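Local coordinates for protein tyrosyl-tRNA synthetase (Archaeoglobus fulgidus, PDB 2CYB) that attaches tyrosine to its cognate tRNA, first activating the amino acid with ATP to form tyrosyl-adenylate and then transferring it to the tRNA acceptor end, at residues A[33-38]-A[173-178]; A[16-21]-A[201-206]. One frame throughout, in Å; residues are numbered along the deposited sequence.

Interaction 1 of 2, residues A[33-38]-A[173-178]; sequences PRAYVG and LAVGGI. With TYR (tyrosine), chain C.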
# COMPACT_ATOMS: atom_id res chain seq x y z
N PRO A 33 10.81 25.37 17.18
CA PRO A 33 10.51 23.94 17.07
C PRO A 33 9.04 23.68 16.75
O PRO A 33 8.16 24.38 17.23
CB PRO A 33 10.91 23.39 18.44
CG PRO A 33 11.87 24.41 18.98
CD PRO A 33 11.22 25.70 18.56
N ARG A 34 8.79 22.65 15.94
CA ARG A 34 7.43 22.30 15.57
C ARG A 34 7.10 20.88 16.03
O ARG A 34 7.88 19.95 15.82
CB ARG A 34 7.26 22.41 14.05
CG ARG A 34 5.84 22.19 13.56
CD ARG A 34 5.75 22.37 12.06
NE ARG A 34 6.06 23.74 11.66
CZ ARG A 34 6.04 24.19 10.41
NH1 ARG A 34 5.73 23.37 9.41
NH2 ARG A 34 6.33 25.46 10.16
N ALA A 35 5.94 20.74 16.67
CA ALA A 35 5.48 19.44 17.15
C ALA A 35 4.06 19.22 16.65
O ALA A 35 3.35 20.17 16.32
CB ALA A 35 5.50 19.40 18.68
N TYR A 36 3.65 17.95 16.58
CA TYR A 36 2.30 17.63 16.14
C TYR A 36 1.85 16.32 16.74
O TYR A 36 2.63 15.58 17.33
CB TYR A 36 2.23 17.50 14.59
CG TYR A 36 2.36 16.07 14.05
CD1 TYR A 36 1.39 15.54 13.18
CD2 TYR A 36 3.46 15.26 14.37
CE1 TYR A 36 1.52 14.25 12.65
CE2 TYR A 36 3.59 13.97 13.85
CZ TYR A 36 2.62 13.48 12.98
OH TYR A 36 2.77 12.22 12.45
N VAL A 37 0.56 16.07 16.57
CA VAL A 37 -0.06 14.81 16.96
C VAL A 37 -1.06 14.62 15.85
O VAL A 37 -1.66 15.59 15.35
CB VAL A 37 -0.83 14.86 18.31
CG1 VAL A 37 -1.48 13.49 18.55
CG2 VAL A 37 0.12 15.19 19.46
N GLY A 38 -1.23 13.38 15.43
CA GLY A 38 -2.20 13.10 14.39
C GLY A 38 -3.32 12.31 15.00
O GLY A 38 -3.10 11.51 15.91
N LEU A 173 9.24 17.42 16.33
CA LEU A 173 8.89 16.55 17.44
C LEU A 173 7.55 15.85 17.19
O LEU A 173 6.50 16.50 17.13
CB LEU A 173 8.80 17.36 18.74
CG LEU A 173 8.37 16.59 20.00
CD1 LEU A 173 9.43 15.57 20.37
CD2 LEU A 173 8.14 17.57 21.14
N ALA A 174 7.60 14.53 17.04
CA ALA A 174 6.38 13.74 16.82
C ALA A 174 5.87 13.30 18.19
O ALA A 174 6.56 12.60 18.92
CB ALA A 174 6.70 12.52 15.97
N VAL A 175 4.65 13.71 18.53
CA VAL A 175 4.05 13.35 19.81
C VAL A 175 2.95 12.30 19.59
O VAL A 175 2.17 12.41 18.65
CB VAL A 175 3.42 14.58 20.50
CG1 VAL A 175 2.80 14.17 21.82
CG2 VAL A 175 4.48 15.66 20.72
N GLY A 176 2.91 11.30 20.46
CA GLY A 176 1.87 10.29 20.33
C GLY A 176 1.91 9.31 21.49
O GLY A 176 2.86 9.32 22.28
N GLY A 177 0.88 8.48 21.60
CA GLY A 177 0.88 7.50 22.66
C GLY A 177 2.03 6.54 22.39
O GLY A 177 2.52 6.44 21.26
N ILE A 178 2.45 5.82 23.42
CA ILE A 178 3.54 4.87 23.30
C ILE A 178 3.20 3.75 22.31
O ILE A 178 4.07 3.02 21.85
CB ILE A 178 3.89 4.27 24.69
CG1 ILE A 178 5.17 3.44 24.60
CG2 ILE A 178 2.75 3.43 25.19
CD1 ILE A 178 6.43 4.27 24.57
N TYR C . -1.70 6.42 14.30
CA TYR C . -2.37 7.44 15.15
C TYR C . -3.34 6.79 16.13
O TYR C . -3.97 7.54 16.90
CB TYR C . -3.09 8.45 14.25
CG TYR C . -2.12 9.19 13.36
CD1 TYR C . -2.26 9.19 11.97
CD2 TYR C . -1.05 9.90 13.92
CE1 TYR C . -1.35 9.88 11.16
CE2 TYR C . -0.15 10.59 13.13
CZ TYR C . -0.30 10.58 11.75
OH TYR C . 0.59 11.28 10.98
OXT TYR C . -3.46 5.55 16.12
O HOH W 1 0.87 11.44 16.46

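Interaction 2 of 2, residues A[16-21]-A[201-206]; sequences EVVTEE and CLHTPI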
# COMPACT_ATOMS: atom_id res chain seq x y z
N GLU A 16 8.19 8.34 27.55
CA GLU A 16 9.48 8.20 26.90
C GLU A 16 9.76 9.35 25.95
O GLU A 16 8.84 9.95 25.40
CB GLU A 16 9.51 6.88 26.12
CG GLU A 16 10.73 6.69 25.23
CD GLU A 16 10.61 5.48 24.32
OE1 GLU A 16 9.66 5.43 23.51
OE2 GLU A 16 11.47 4.58 24.42
N VAL A 17 11.04 9.67 25.80
CA VAL A 17 11.46 10.72 24.88
C VAL A 17 12.62 10.14 24.07
O VAL A 17 13.59 9.63 24.63
CB VAL A 17 11.94 11.99 25.62
CG1 VAL A 17 12.43 13.01 24.60
CG2 VAL A 17 10.80 12.57 26.45
N VAL A 18 12.49 10.20 22.75
CA VAL A 18 13.51 9.67 21.86
C VAL A 18 14.05 10.79 20.97
O VAL A 18 13.46 11.10 19.94
CB VAL A 18 12.92 8.57 20.95
CG1 VAL A 18 14.00 7.99 20.06
CG2 VAL A 18 12.28 7.49 21.81
N THR A 19 15.17 11.40 21.37
CA THR A 19 15.87 11.07 22.60
C THR A 19 15.95 12.34 23.44
O THR A 19 15.70 13.44 22.93
CB THR A 19 17.32 10.58 22.31
OG1 THR A 19 18.06 11.63 21.68
CG2 THR A 19 17.30 9.37 21.39
N GLU A 20 16.27 12.19 24.72
CA GLU A 20 16.38 13.34 25.61
C GLU A 20 17.36 14.39 25.07
O GLU A 20 17.04 15.58 24.98
CB GLU A 20 16.85 12.88 27.00
CG GLU A 20 15.83 12.08 27.79
CD GLU A 20 14.74 12.94 28.41
OE1 GLU A 20 15.08 13.87 29.17
OE2 GLU A 20 13.55 12.69 28.14
N GLU A 21 18.56 13.95 24.72
CA GLU A 21 19.59 14.84 24.20
C GLU A 21 19.11 15.58 22.96
O GLU A 21 19.29 16.80 22.85
CB GLU A 21 20.87 14.05 23.91
CG GLU A 21 21.34 13.23 25.10
CD GLU A 21 22.62 12.45 24.83
OE1 GLU A 21 22.63 11.63 23.88
OE2 GLU A 21 23.61 12.64 25.57
N CYS A 201 10.97 12.09 19.13
CA CYS A 201 9.66 11.58 19.49
C CYS A 201 9.38 11.66 20.99
O CYS A 201 10.25 11.40 21.81
CB CYS A 201 9.53 10.13 19.02
SG CYS A 201 9.88 9.91 17.26
N LEU A 202 8.15 12.05 21.33
CA LEU A 202 7.73 12.14 22.72
C LEU A 202 6.51 11.25 22.86
O LEU A 202 5.49 11.46 22.20
CB LEU A 202 7.36 13.59 23.08
CG LEU A 202 6.99 13.83 24.55
CD1 LEU A 202 7.21 15.29 24.89
CD2 LEU A 202 5.55 13.43 24.81
N HIS A 203 6.60 10.24 23.71
CA HIS A 203 5.50 9.31 23.88
C HIS A 203 4.78 9.43 25.22
O HIS A 203 5.40 9.53 26.27
CB HIS A 203 6.00 7.88 23.71
CG HIS A 203 6.59 7.62 22.35
ND1 HIS A 203 7.71 6.84 22.17
CD2 HIS A 203 6.20 8.03 21.12
CE1 HIS A 203 7.99 6.78 20.88
NE2 HIS A 203 7.09 7.49 20.22
N THR A 204 3.45 9.42 25.16
CA THR A 204 2.64 9.50 26.36
C THR A 204 2.19 8.09 26.72
O THR A 204 2.10 7.22 25.86
CB THR A 204 1.41 10.38 26.13
OG1 THR A 204 0.69 9.89 24.99
CG2 THR A 204 1.82 11.82 25.88
N PRO A 205 1.93 7.84 28.01
CA PRO A 205 1.50 6.49 28.39
C PRO A 205 0.09 6.19 27.88
O PRO A 205 -0.68 7.09 27.58
CB PRO A 205 1.57 6.52 29.91
CG PRO A 205 1.29 7.96 30.24
CD PRO A 205 2.07 8.71 29.19
N ILE A 206 -0.23 4.90 27.76
CA ILE A 206 -1.56 4.50 27.32
C ILE A 206 -2.46 4.42 28.55
O ILE A 206 -2.17 3.69 29.49
CB ILE A 206 -1.52 3.13 26.62
CG1 ILE A 206 -0.61 3.19 25.39
CG2 ILE A 206 -2.93 2.69 26.25
CD1 ILE A 206 -0.97 4.29 24.40

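Interaction 1 of 2, residues A[33-38]-A[173-178]
Tyr36 lies beside Ala174 on neighbouring parallel strands, and the methyl group CB of Ala174 meets the rim of its ring at CE2 (4.0 Å). Chi1 of 95°, off the usual +60°, sets the direction in which CG leaves the backbone, and chi2 of 127° turns the ring so that CE2 comes to Ala174; the hydroxyl end reaches into the substrate pocket. There the OH atom of the bound tyrosine lies at the ring edge, in the plane of the Tyr36 ring, 2.8 Å from Tyr36 OH, and the two hydroxyls are hydrogen-bonded. On the other face Ala35 CB packs against Leu173 CB at 3.9 Å. Further along, Val37 and Val175 cross obliquely, and Val37 CG2, beside its backbone N, presses on Val175 CB at 3.5 Å. Leu56 and Leu59 of helix 47-61 cover this aliphatic side.

Three backbone bonds join the strands: Leu173 N to Arg34 O (2.9 Å), Tyr36 N to Leu173 O (3.2 Å) and Val175 N to Tyr36 O (3.0 Å). Beyond them a water bridges the strands, accepting from Gly38 N and donating to Val175 O. Gly38, without a side chain, lets the substrate ring lie against its backbone.

This is the parallel Rossmann-type core of a class I synthetase. Asp165, Gln162, Tyr158 and Gln180 also bond the substrate, consistent with the way tyrosyl-tRNA synthetases use a Tyr and an Asp at the substrate hydroxyl to tell tyrosine from phenylalanine.

Interaction 2 of 2, residues A[16-21]-A[201-206]
Glu16 and His203 face each other across an antiparallel strand pair and join through their side chains: His203 ND1 donates to Glu16 OE1 at 2.8 Å, with an N-H...O angle of 153°. The two side chains lie side by side, pointing the same way. Glu16 CG is anti to its backbone N (chi1 172°) and the chain runs on extended, bringing the carboxylate alongside the imidazole; OE1 lies at the ring edge, in plane, although the carboxylate itself is turned 50° from that ring. OE1 offers its anti lone pair and also bears a salt bridge to Arg181, while His203 NE2 bonds His184, whose ring meets it. The carboxylate helps fix the ring's rotation and may favour the proton on ND1, an effect the Arg181 charge would temper.

The same two residues form a hydrogen-bonded pair through their backbones, His203 N to Glu16 O at 2.8 Å and the longer Glu16 N to His203 O at 3.3 Å. Val18 and Cys201 repeat the pattern, with Val18 N to Cys201 O at 2.7 Å. Between them, on the reverse face, Val17 CG2 approaches Leu202 CG at 4.4 Å.

The peptide between Val18 and Thr19 is cis, and Thr19 N-caps helix 20-28 through its OG1. Strand 16-18 is thus an antiparallel edge strand on 200-204, with helix 181-190 over the Val18, Cys201 and His203 face and helix 3-11 against Val17 and Leu202.

In the fold
Both contacts belong to one mixed sheet, and strands 173-177 and 200-204 lie next to each other in it: Ala174 O accepts from Leu202 N, and Ile178 N reaches Thr204 O. Interaction 1 is the buried inner pair, parallel and nested in sequence within the long loop that interaction 2 closes. Interaction 2 is partly buried and adds the antiparallel strand at the margin of the sheet. Their chemistry follows suit. Residues 33-38 and 173-178 meet through aliphatic groups and one aromatic ring that touches the substrate, whereas 16-21 and 201-206 add a His-carboxylate hydrogen bond linked to helix 181-190, with the side chain of His203 about 10 Å from the bound tyrosine.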